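Oxidored_FMN domain-containing protein ([Pseudomonas] geniculata N1, PDB 6L6J) is probably a flavin-dependent amine oxidase acting on 6-hydroxypseudooxynicotine, with bound FMN, a [4Fe-4S] cluster and ADP. Local coordinates at residues L392-G397 with D467-F472; T406-K409 with Q413-I416; D529-A534 with A650-Q655. All coordinates share one frame; numbering follows the deposited sequence.

Contact 1 (L392-G397 with D467-F472). With ADP (adenosine-5'-diphosphate), chain D.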
ATOM      1  N   LEU A 392      12.011  29.873   3.683  1.00 41.10           N
ATOM      2  CA  LEU A 392      13.034  29.087   4.421  1.00 38.47           C
ATOM      3  C   LEU A 392      12.352  27.864   5.045  1.00 36.63           C
ATOM      4  O   LEU A 392      11.425  28.043   5.860  1.00 35.35           O
ATOM      5  CB  LEU A 392      13.696  29.956   5.496  1.00 37.82           C
ATOM      6  CG  LEU A 392      14.816  29.291   6.305  1.00 38.13           C
ATOM      7  CD1 LEU A 392      15.848  28.625   5.407  1.00 38.97           C
ATOM      8  CD2 LEU A 392      15.511  30.300   7.215  1.00 37.88           C
ATOM      9  N   VAL A 393      12.796  26.667   4.658  1.00 35.11           N
ATOM     10  CA  VAL A 393      12.335  25.377   5.242  1.00 34.53           C
ATOM     11  C   VAL A 393      13.418  24.886   6.204  1.00 34.01           C
ATOM     12  O   VAL A 393      14.568  24.671   5.773  1.00 33.72           O
ATOM     13  CB  VAL A 393      12.007  24.349   4.143  1.00 34.50           C
ATOM     14  CG1 VAL A 393      11.688  22.983   4.719  1.00 35.14           C
ATOM     15  CG2 VAL A 393      10.871  24.829   3.250  1.00 34.53           C
ATOM     16  N   ILE A 394      13.047  24.680   7.458  1.00 33.97           N
ATOM     17  CA  ILE A 394      13.981  24.248   8.531  1.00 35.60           C
ATOM     18  C   ILE A 394      13.689  22.781   8.863  1.00 35.12           C
ATOM     19  O   ILE A 394      12.698  22.514   9.572  1.00 38.29           O
ATOM     20  CB  ILE A 394      13.862  25.194   9.740  1.00 35.13           C
ATOM     21  CG1 ILE A 394      13.634  26.635   9.276  1.00 38.13           C
ATOM     22  CG2 ILE A 394      15.080  25.056  10.634  1.00 35.27           C
ATOM     23  CD1 ILE A 394      13.800  27.676  10.353  1.00 40.38           C
ATOM     24  N   GLY A 395      14.505  21.869   8.339  1.00 34.00           N
ATOM     25  CA  GLY A 395      14.333  20.413   8.513  1.00 35.86           C
ATOM     26  C   GLY A 395      14.495  19.647   7.203  1.00 34.77           C
ATOM     27  O   GLY A 395      13.783  19.959   6.222  1.00 36.09           O
ATOM     28  N   GLY A 396      15.376  18.654   7.194  1.00 33.54           N
ATOM     29  CA  GLY A 396      15.702  17.857   5.996  1.00 35.62           C
ATOM     30  C   GLY A 396      15.020  16.505   5.997  1.00 32.63           C
ATOM     31  O   GLY A 396      15.446  15.659   5.215  1.00 33.98           O
ATOM     32  N   GLY A 397      13.992  16.320   6.826  1.00 31.22           N
ATOM     33  CA  GLY A 397      13.158  15.101   6.830  1.00 30.47           C
ATOM     34  C   GLY A 397      12.181  15.082   5.658  1.00 31.16           C
ATOM     35  O   GLY A 397      12.168  16.003   4.830  1.00 33.84           O
ATOM     36  N   ASP A 467      17.626  33.535  16.003  1.00 63.69           N
ATOM     37  CA  ASP A 467      18.371  34.715  15.479  1.00 63.48           C
ATOM     38  C   ASP A 467      18.639  34.521  13.990  1.00 59.80           C
ATOM     39  O   ASP A 467      18.320  35.434  13.210  1.00 65.83           O
ATOM     40  CB  ASP A 467      19.713  34.910  16.194  1.00 70.65           C
ATOM     41  CG  ASP A 467      19.601  35.532  17.575  1.00 73.58           C
ATOM     42  OD1 ASP A 467      18.992  36.621  17.677  1.00 66.43           O
ATOM     43  OD2 ASP A 467      20.101  34.907  18.539  1.00 72.28           O
ATOM     44  N   ASP A 468      19.215  33.372  13.630  1.00 58.45           N
ATOM     45  CA  ASP A 468      19.710  33.067  12.259  1.00 57.39           C
ATOM     46  C   ASP A 468      18.532  33.165  11.287  1.00 55.44           C
ATOM     47  O   ASP A 468      18.735  33.673  10.173  1.00 55.29           O
ATOM     48  CB  ASP A 468      20.387  31.691  12.191  1.00 57.22           C
ATOM     49  CG  ASP A 468      21.243  31.343  13.401  1.00 60.93           C
ATOM     50  OD1 ASP A 468      22.004  32.211  13.860  1.00 68.81           O
ATOM     51  OD2 ASP A 468      21.121  30.217  13.900  1.00 63.88           O
ATOM     52  N   VAL A 469      17.345  32.735  11.727  1.00 55.11           N
ATOM     53  CA  VAL A 469      16.102  32.645  10.901  1.00 56.62           C
ATOM     54  C   VAL A 469      15.578  34.053  10.624  1.00 58.07           C
ATOM     55  O   VAL A 469      15.208  34.308   9.467  1.00 56.45           O
ATOM     56  CB  VAL A 469      15.028  31.777  11.586  1.00 61.84           C
ATOM     57  CG1 VAL A 469      13.720  31.759  10.805  1.00 57.26           C
ATOM     58  CG2 VAL A 469      15.530  30.353  11.824  1.00 62.71           C
ATOM     59  N   ALA A 470      15.527  34.915  11.647  1.00 63.12           N
ATOM     60  CA  ALA A 470      15.159  36.350  11.522  1.00 64.93           C
ATOM     61  C   ALA A 470      16.097  37.041  10.523  1.00 65.44           C
ATOM     62  O   ALA A 470      15.587  37.711   9.601  1.00 67.08           O
ATOM     63  CB  ALA A 470      15.217  37.026  12.868  1.00 66.59           C
ATOM     64  N   GLY A 471      17.413  36.871  10.710  1.00 65.42           N
ATOM     65  CA  GLY A 471      18.477  37.409   9.836  1.00 64.67           C
ATOM     66  C   GLY A 471      18.193  37.164   8.362  1.00 66.22           C
ATOM     67  O   GLY A 471      18.298  38.124   7.578  1.00 74.95           O
ATOM     68  N   PHE A 472      17.811  35.938   8.004  1.00 60.55           N
ATOM     69  CA  PHE A 472      17.579  35.476   6.608  1.00 59.15           C
ATOM     70  C   PHE A 472      16.454  36.297   5.949  1.00 55.03           C
ATOM     71  O   PHE A 472      16.414  36.403   4.704  1.00 47.79           O
ATOM     72  CB  PHE A 472      17.280  33.972   6.616  1.00 59.84           C
ATOM     73  CG  PHE A 472      17.341  33.290   5.269  1.00 67.26           C
ATOM     74  CD1 PHE A 472      16.239  33.281   4.421  1.00 70.58           C
ATOM     75  CD2 PHE A 472      18.494  32.635   4.853  1.00 66.45           C
ATOM     76  CE1 PHE A 472      16.293  32.651   3.187  1.00 68.17           C
ATOM     77  CE2 PHE A 472      18.542  32.001   3.622  1.00 65.32           C
ATOM     78  CZ  PHE A 472      17.443  32.012   2.792  1.00 69.09           C
TER
HETATM   79  PB  ADP D 703       9.650  14.870   9.670  1.00 31.73           P
HETATM   80  O1B ADP D 703      10.248  15.394   8.385  1.00 30.66           O
HETATM   81  O2B ADP D 703       9.024  13.483   9.531  1.00 29.63           O
HETATM   82  O3B ADP D 703       8.728  15.869  10.323  1.00 34.39           O
HETATM   83  PA  ADP D 703      12.376  14.372  10.625  1.00 30.59           P
HETATM   84  O1A ADP D 703      12.523  13.428   9.480  1.00 29.62           O
HETATM   85  O2A ADP D 703      12.793  13.930  11.977  1.00 29.48           O
HETATM   86  O3A ADP D 703      10.835  14.744  10.742  1.00 31.62           O
HETATM   87  O5' ADP D 703      13.045  15.790  10.243  1.00 31.25           O
HETATM   88  C5' ADP D 703      13.670  16.643  11.230  1.00 30.95           C
HETATM   89  C4' ADP D 703      15.007  17.115  10.714  1.00 32.04           C
HETATM   90  O4' ADP D 703      15.182  18.508  11.091  1.00 32.12           O
HETATM   91  C3' ADP D 703      16.233  16.383  11.288  1.00 34.70           C
HETATM   92  O3' ADP D 703      17.306  16.272  10.360  1.00 30.89           O
HETATM   93  C2' ADP D 703      16.610  17.305  12.454  1.00 36.46           C
HETATM   94  O2' ADP D 703      17.907  17.121  12.984  1.00 35.78           O
HETATM   95  C1' ADP D 703      16.424  18.641  11.742  1.00 36.10           C
HETATM   96  N9  ADP D 703      16.428  19.807  12.627  1.00 37.54           N
HETATM   97  C8  ADP D 703      15.899  19.915  13.894  1.00 36.13           C
HETATM   98  N7  ADP D 703      16.092  21.092  14.434  1.00 37.43           N
HETATM   99  C5  ADP D 703      16.813  21.800  13.475  1.00 39.11           C
HETATM  100  C6  ADP D 703      17.331  23.116  13.436  1.00 38.91           C
HETATM  101  N6  ADP D 703      17.186  23.998  14.415  1.00 36.06           N
HETATM  102  N1  ADP D 703      17.994  23.505  12.318  1.00 40.13           N
HETATM  103  C2  ADP D 703      18.124  22.625  11.320  1.00 38.08           C
HETATM  104  N3  ADP D 703      17.677  21.375  11.243  1.00 36.26           N
HETATM  105  C4  ADP D 703      17.023  21.016  12.358  1.00 35.85           C

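Contact 2 (T406-K409 with Q413-I416)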
ATOM      1  N   THR A 406       7.594  21.022  -3.364  1.00 30.91           N
ATOM      2  CA  THR A 406       6.268  21.528  -3.826  1.00 34.69           C
ATOM      3  C   THR A 406       6.356  23.026  -4.148  1.00 33.91           C
ATOM      4  O   THR A 406       5.962  23.415  -5.260  1.00 31.88           O
ATOM      5  CB  THR A 406       5.155  21.225  -2.815  1.00 35.46           C
ATOM      6  OG1 THR A 406       5.115  19.815  -2.591  1.00 37.59           O
ATOM      7  CG2 THR A 406       3.799  21.691  -3.294  1.00 33.10           C
ATOM      8  N   LEU A 407       6.899  23.822  -3.227  1.00 34.99           N
ATOM      9  CA  LEU A 407       7.113  25.283  -3.429  1.00 37.04           C
ATOM     10  C   LEU A 407       8.044  25.505  -4.635  1.00 38.20           C
ATOM     11  O   LEU A 407       7.683  26.305  -5.522  1.00 37.91           O
ATOM     12  CB  LEU A 407       7.682  25.878  -2.133  1.00 37.02           C
ATOM     13  CG  LEU A 407       6.767  25.777  -0.912  1.00 36.15           C
ATOM     14  CD1 LEU A 407       7.529  26.086   0.360  1.00 36.50           C
ATOM     15  CD2 LEU A 407       5.566  26.696  -1.058  1.00 36.92           C
ATOM     16  N   ALA A 408       9.184  24.802  -4.691  1.00 39.66           N
ATOM     17  CA  ALA A 408      10.157  24.882  -5.810  1.00 43.10           C
ATOM     18  C   ALA A 408       9.414  24.737  -7.142  1.00 44.65           C
ATOM     19  O   ALA A 408       9.662  25.578  -8.032  1.00 45.68           O
ATOM     20  CB  ALA A 408      11.245  23.844  -5.677  1.00 45.06           C
ATOM     21  N   LYS A 409       8.535  23.727  -7.255  1.00 46.16           N
ATOM     22  CA  LYS A 409       7.825  23.351  -8.513  1.00 45.03           C
ATOM     23  C   LYS A 409       6.876  24.472  -8.934  1.00 43.23           C
ATOM     24  O   LYS A 409       6.761  24.706 -10.135  1.00 42.56           O
ATOM     25  CB  LYS A 409       6.994  22.077  -8.347  1.00 49.12           C
ATOM     26  CG  LYS A 409       7.786  20.784  -8.204  1.00 52.02           C
ATOM     27  CD  LYS A 409       7.276  19.662  -9.077  1.00 50.49           C
ATOM     28  CE  LYS A 409       5.839  19.295  -8.789  1.00 51.22           C
ATOM     29  NZ  LYS A 409       5.501  17.982  -9.388  1.00 52.75           N
ATOM     30  N   GLN A 413      11.130  31.047  -4.706  1.00 41.95           N
ATOM     31  CA  GLN A 413      12.554  31.000  -4.268  1.00 45.13           C
ATOM     32  C   GLN A 413      12.589  30.231  -2.945  1.00 43.27           C
ATOM     33  O   GLN A 413      11.936  30.688  -2.004  1.00 46.87           O
ATOM     34  CB  GLN A 413      13.152  32.410  -4.123  1.00 45.54           C
ATOM     35  CG  GLN A 413      12.988  33.292  -5.358  1.00 43.31           C
ATOM     36  CD  GLN A 413      13.553  32.646  -6.599  1.00 42.55           C
ATOM     37  OE1 GLN A 413      14.609  32.026  -6.572  1.00 40.93           O
ATOM     38  NE2 GLN A 413      12.836  32.776  -7.701  1.00 43.26           N
ATOM     39  N   VAL A 414      13.288  29.095  -2.890  1.00 40.83           N
ATOM     40  CA  VAL A 414      13.217  28.134  -1.748  1.00 39.35           C
ATOM     41  C   VAL A 414      14.618  27.864  -1.206  1.00 38.63           C
ATOM     42  O   VAL A 414      15.430  27.315  -1.939  1.00 41.99           O
ATOM     43  CB  VAL A 414      12.533  26.816  -2.163  1.00 39.18           C
ATOM     44  CG1 VAL A 414      12.618  25.762  -1.063  1.00 36.94           C
ATOM     45  CG2 VAL A 414      11.088  27.052  -2.597  1.00 37.56           C
ATOM     46  N   SER A 415      14.861  28.196   0.058  1.00 40.04           N
ATOM     47  CA  SER A 415      16.037  27.717   0.826  1.00 40.76           C
ATOM     48  C   SER A 415      15.582  26.630   1.807  1.00 41.86           C
ATOM     49  O   SER A 415      14.489  26.779   2.395  1.00 42.16           O
ATOM     50  CB  SER A 415      16.731  28.856   1.506  1.00 39.70           C
ATOM     51  OG  SER A 415      17.410  29.637   0.540  1.00 41.15           O
ATOM     52  N   ILE A 416      16.377  25.566   1.940  1.00 41.19           N
ATOM     53  CA  ILE A 416      16.166  24.479   2.943  1.00 43.76           C
ATOM     54  C   ILE A 416      17.483  24.219   3.698  1.00 42.16           C
ATOM     55  O   ILE A 416      18.540  24.099   3.044  1.00 41.06           O
ATOM     56  CB  ILE A 416      15.601  23.216   2.263  1.00 46.47           C
ATOM     57  CG1 ILE A 416      15.453  22.059   3.251  1.00 47.17           C
ATOM     58  CG2 ILE A 416      16.435  22.817   1.055  1.00 48.90           C
ATOM     59  CD1 ILE A 416      14.450  21.004   2.823  1.00 49.61           C
TER

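Contact 3 (D529-A534 with A650-Q655)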
ATOM      1  N   ASP A 529       3.942   1.198  20.507  1.00 30.34           N
ATOM      2  CA  ASP A 529       3.809   2.003  19.268  1.00 28.48           C
ATOM      3  C   ASP A 529       2.897   1.258  18.297  1.00 28.73           C
ATOM      4  O   ASP A 529       2.092   1.931  17.655  1.00 31.22           O
ATOM      5  CB  ASP A 529       5.163   2.263  18.618  1.00 28.75           C
ATOM      6  CG  ASP A 529       5.052   2.795  17.207  1.00 28.18           C
ATOM      7  OD1 ASP A 529       4.860   4.005  17.057  1.00 26.45           O
ATOM      8  OD2 ASP A 529       5.121   1.974  16.284  1.00 30.89           O
ATOM      9  N   TYR A 530       3.058  -0.066  18.179  1.00 27.26           N
ATOM     10  CA  TYR A 530       2.127  -1.000  17.479  1.00 26.91           C
ATOM     11  C   TYR A 530       2.397  -1.032  15.963  1.00 27.81           C
ATOM     12  O   TYR A 530       1.590  -1.654  15.205  1.00 25.88           O
ATOM     13  CB  TYR A 530       0.655  -0.622  17.745  1.00 25.02           C
ATOM     14  CG  TYR A 530       0.138  -0.864  19.145  1.00 24.03           C
ATOM     15  CD1 TYR A 530       0.962  -1.303  20.171  1.00 23.65           C
ATOM     16  CD2 TYR A 530      -1.190  -0.620  19.456  1.00 23.21           C
ATOM     17  CE1 TYR A 530       0.481  -1.533  21.451  1.00 23.57           C
ATOM     18  CE2 TYR A 530      -1.686  -0.805  20.737  1.00 22.96           C
ATOM     19  CZ  TYR A 530      -0.852  -1.270  21.737  1.00 24.44           C
ATOM     20  OH  TYR A 530      -1.389  -1.503  22.961  1.00 21.26           O
ATOM     21  N   TYR A 531       3.473  -0.398  15.485  1.00 28.29           N
ATOM     22  CA  TYR A 531       3.836  -0.449  14.036  1.00 27.77           C
ATOM     23  C   TYR A 531       5.191  -1.159  13.854  1.00 28.79           C
ATOM     24  O   TYR A 531       5.425  -2.151  14.539  1.00 45.66           O
ATOM     25  CB  TYR A 531       3.646   0.971  13.495  1.00 26.22           C
ATOM     26  CG  TYR A 531       3.696   1.115  12.000  1.00 27.15           C
ATOM     27  CD1 TYR A 531       3.600   0.024  11.154  1.00 27.24           C
ATOM     28  CD2 TYR A 531       3.883   2.352  11.417  1.00 30.09           C
ATOM     29  CE1 TYR A 531       3.701   0.159   9.780  1.00 27.69           C
ATOM     30  CE2 TYR A 531       3.951   2.509  10.037  1.00 29.09           C
ATOM     31  CZ  TYR A 531       3.872   1.407   9.208  1.00 28.53           C
ATOM     32  OH  TYR A 531       3.944   1.545   7.842  1.00 27.20           O
ATOM     33  N   TYR A 532       6.099  -0.658  13.028  1.00 27.64           N
ATOM     34  CA  TYR A 532       7.322  -1.387  12.587  1.00 28.06           C
ATOM     35  C   TYR A 532       8.532  -1.133  13.497  1.00 27.44           C
ATOM     36  O   TYR A 532       9.439  -1.959  13.489  1.00 30.78           O
ATOM     37  CB  TYR A 532       7.686  -0.935  11.171  1.00 27.49           C
ATOM     38  CG  TYR A 532       8.025   0.531  11.072  1.00 25.85           C
ATOM     39  CD1 TYR A 532       7.043   1.472  10.830  1.00 27.24           C
ATOM     40  CD2 TYR A 532       9.327   0.981  11.198  1.00 26.95           C
ATOM     41  CE1 TYR A 532       7.334   2.820  10.694  1.00 26.66           C
ATOM     42  CE2 TYR A 532       9.640   2.321  11.073  1.00 27.23           C
ATOM     43  CZ  TYR A 532       8.643   3.248  10.821  1.00 27.12           C
ATOM     44  OH  TYR A 532       8.961   4.574  10.700  1.00 25.91           O
ATOM     45  N   MET A 533       8.595  -0.009  14.214  1.00 26.52           N
ATOM     46  CA  MET A 533       9.857   0.435  14.858  1.00 25.89           C
ATOM     47  C   MET A 533      10.352  -0.601  15.874  1.00 25.41           C
ATOM     48  O   MET A 533      11.570  -0.822  15.952  1.00 26.68           O
ATOM     49  CB  MET A 533       9.707   1.773  15.567  1.00 27.54           C
ATOM     50  CG  MET A 533      10.992   2.253  16.233  1.00 29.58           C
ATOM     51  SD  MET A 533      12.461   2.224  15.151  1.00 31.69           S
ATOM     52  CE  MET A 533      12.333   3.833  14.370  1.00 31.07           C
ATOM     53  N   ALA A 534       9.463  -1.225  16.622  1.00 25.09           N
ATOM     54  CA  ALA A 534       9.859  -2.201  17.658  1.00 26.92           C
ATOM     55  C   ALA A 534      10.246  -3.521  16.993  1.00 27.76           C
ATOM     56  O   ALA A 534      11.217  -4.138  17.477  1.00 27.97           O
ATOM     57  CB  ALA A 534       8.771  -2.378  18.686  1.00 26.59           C
ATOM     58  N   ALA A 650       3.614  13.685  15.762  1.00 33.21           N
ATOM     59  CA  ALA A 650       4.257  12.412  15.339  1.00 32.20           C
ATOM     60  C   ALA A 650       3.275  11.563  14.509  1.00 30.92           C
ATOM     61  O   ALA A 650       2.046  11.566  14.804  1.00 28.84           O
ATOM     62  CB  ALA A 650       4.741  11.651  16.547  1.00 31.55           C
ATOM     63  N   GLY A 651       3.791  10.837  13.517  1.00 27.72           N
ATOM     64  CA  GLY A 651       2.985   9.883  12.736  1.00 28.69           C
ATOM     65  C   GLY A 651       3.805   9.174  11.695  1.00 28.37           C
ATOM     66  O   GLY A 651       4.986   9.539  11.528  1.00 30.40           O
ATOM     67  N   GLN A 652       3.217   8.194  11.009  1.00 28.34           N
ATOM     68  CA  GLN A 652       3.902   7.481   9.893  1.00 28.10           C
ATOM     69  C   GLN A 652       4.410   8.518   8.888  1.00 28.91           C
ATOM     70  O   GLN A 652       3.843   9.647   8.823  1.00 33.06           O
ATOM     71  CB  GLN A 652       2.998   6.438   9.231  1.00 27.65           C
ATOM     72  CG  GLN A 652       1.737   6.980   8.573  1.00 26.21           C
ATOM     73  CD  GLN A 652       1.150   5.945   7.644  1.00 27.49           C
ATOM     74  OE1 GLN A 652       1.869   5.271   6.903  1.00 26.02           O
ATOM     75  NE2 GLN A 652      -0.168   5.804   7.671  1.00 29.09           N
ATOM     76  N   ILE A 653       5.425   8.146   8.118  1.00 30.11           N
ATOM     77  CA  ILE A 653       6.145   9.050   7.165  1.00 29.20           C
ATOM     78  C   ILE A 653       5.165   9.645   6.148  1.00 26.76           C
ATOM     79  O   ILE A 653       5.373  10.815   5.795  1.00 26.19           O
ATOM     80  CB  ILE A 653       7.312   8.303   6.501  1.00 28.87           C
ATOM     81  CG1 ILE A 653       8.474   8.173   7.478  1.00 29.84           C
ATOM     82  CG2 ILE A 653       7.751   8.967   5.210  1.00 32.91           C
ATOM     83  CD1 ILE A 653       9.256   6.903   7.279  1.00 33.13           C
ATOM     84  N   ALA A 654       4.150   8.885   5.720  1.00 25.24           N
ATOM     85  CA  ALA A 654       3.074   9.356   4.809  1.00 26.42           C
ATOM     86  C   ALA A 654       2.519  10.696   5.289  1.00 27.59           C
ATOM     87  O   ALA A 654       2.204  11.530   4.439  1.00 29.04           O
ATOM     88  CB  ALA A 654       1.953   8.356   4.704  1.00 25.59           C
ATOM     89  N   GLN A 655       2.400  10.877   6.607  1.00 29.71           N
ATOM     90  CA  GLN A 655       1.811  12.094   7.231  1.00 28.81           C
ATOM     91  C   GLN A 655       2.776  13.265   7.053  1.00 28.40           C
ATOM     92  O   GLN A 655       2.304  14.393   6.890  1.00 31.35           O
ATOM     93  CB  GLN A 655       1.529  11.851   8.712  1.00 28.71           C
ATOM     94  CG  GLN A 655       0.784  12.990   9.385  1.00 28.55           C
ATOM     95  CD  GLN A 655      -0.563  13.265   8.763  1.00 27.97           C
ATOM     96  OE1 GLN A 655      -1.440  12.387   8.739  1.00 26.92           O
ATOM     97  NE2 GLN A 655      -0.723  14.488   8.263  1.00 24.19           N
TER
HETATM   98  O   HOH W   1       1.234   2.317   7.179  1.00 34.59           O

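Contact 1 (L392-G397 with D467-F472)
Ile394 and Val469 reach toward each other tip to tip, CD1 of the isoleucine lying 3.5 Å from CG2 of the valine. Alongside this pair, Leu392 sends its CD2 over one face of the Phe472 ring, where the methyl stands 4.0 Å from CG; having CG anti to the backbone N (chi1 -178°) carries the leucine out to the helix. These apolar side chains join strand 392-394 to helix 467-472, whose short axes run nearly antiparallel at 164° and pass 10.7 Å apart.

The ligand contacts lie on the same strand and the turn after it. Ile394 divides its two branches, for CG2 lies 3.7 Å from N1 of the adenine while CD1 faces the helix. An alanine here loses both branches, so Val469 would probably border a gap and the adenine would lose apolar cover. Farther along, Gly397 CA lies 3.2 Å from O1A of ADP, where any side chain would strike the phosphate. Gly396 N is hydrogen-bonded to Asp418 OD1, an atom that also hydrogen-bonds ADP.

A strand ending in a glycine-rich turn beneath a diphosphate, right before a helix, is the dinucleotide-binding signature of the Rossmann fold.

Contact 2 (T406-K409 with Q413-I416)
Val414 meets Leu407 and Ala408 through a single methyl, CG2, where helix 398-410 comes down on the strand that follows it. This is the closing half of a beta-alpha-beta unit of the Rossmann-like domain: strand 390-394 leads into the helix, and the chain returns as strand 413-417, beside the first strand in the same parallel sheet. The turn between helix and strand is short, and its tightness brings residues close in sequence face to face, with the CA atoms of Ala408 and Val414 6.0 Å apart.

The packed part is entirely buried. Val414 holds CG1 anti to its own nitrogen (chi1 172°), which leaves CG2 as the branch turned to the helix, while CG1 stays farther from both helix residues. CG2 lies 3.6 Å from Leu407 CB, so it is the root of the leucine that is touched; the leucine side chain also packs on Ile391 of the neighbouring strand. Ala408 CB is a more distant neighbour, 4.4 Å from the same methyl, and also rests on Val456 and Met453. Ala404, a turn earlier in the helix, adds to the apolar surroundings of Val414.

Away from this core the segments are looser and more polar. On the strand, Gln413 points away from the helix and is partly exposed. On the helix, Lys409 is partly exposed too, and its NZ is hydrogen-bonded to Glu379 O. Thr406 also turns from the strand, although it remains buried, and its OG1 hydrogen-bonds to Glu402 O within the helix.

The methyl that touches the leucine also reaches the helix backbone: Val414 CG2 stands 3.6 Å from Ala408 N.

Contact 3 (D529-A534 with A650-Q655)
Tyr531 and Gln652 meet obliquely, the ring meeting the glutamine at its CB, and the tyrosine can be followed outward from its backbone. Its nitrogen donates to Asp529 OD2 at 3.0 Å, closing an Asx turn that steadies the loop from which the side chain leaves. From CB the chain extends with CG anti to that nitrogen (chi1 -169°), directing the ring toward segment 650-655. Tyr532 presents an edge to one face of this ring, setting its CD1 over the ring centre, and Tyr531 CD1 lies in the plane of the Tyr532 ring. Farther out, CE2 comes to 4.1 Å from Gln652 CB. At the tip, OH accepts from a water 2.9 Å away, and the same water donates to Gln652 OE1 at 3.0 Å, forming the polar link between the two side chains. Ring and amide planes stand 78° apart.

Tyr532 adds a second, looser touch, its OH 4.1 Å from Ile653 CD1, the two side chains crossing at about a right angle. The polar partner of that hydroxyl is Glu430 OE1, to which it is hydrogen-bonded. Near the bound groups, the side chain of Tyr531 lies about 5 Å from that of Cys347, a ligand of the [4Fe-4S] cluster, and that of Ile653 about 6 Å from ADP.

Trp560 meets the Tyr531 ring edge-to-face, and helix 426-430 packs on Tyr532 and Ile653 alike. The contact thus joins the loop between strand 522-527 and helix 533-542 to the approach to helix 653-666.

Contacts 1 and 2 are built on one parallel sheet, where strands 390-394 and 413-417 are neighbours, and they touch directly with centres 13 Å apart. Along the chain contact 2 is nested inside the loop that contact 1 closes, its residues falling between the two segments of contact 1. Contact 3 comes later in sequence and lies about 26 Å from contact 1 and 27 Å from contact 2, centre to centre. It belongs to the join between the second alpha/beta region and the C-terminal helix 653-666. Contacts 1 and 3 approach ADP from separate places without touching each other, and of the three it is contact 3 that lies between ADP and the iron-sulfur cluster.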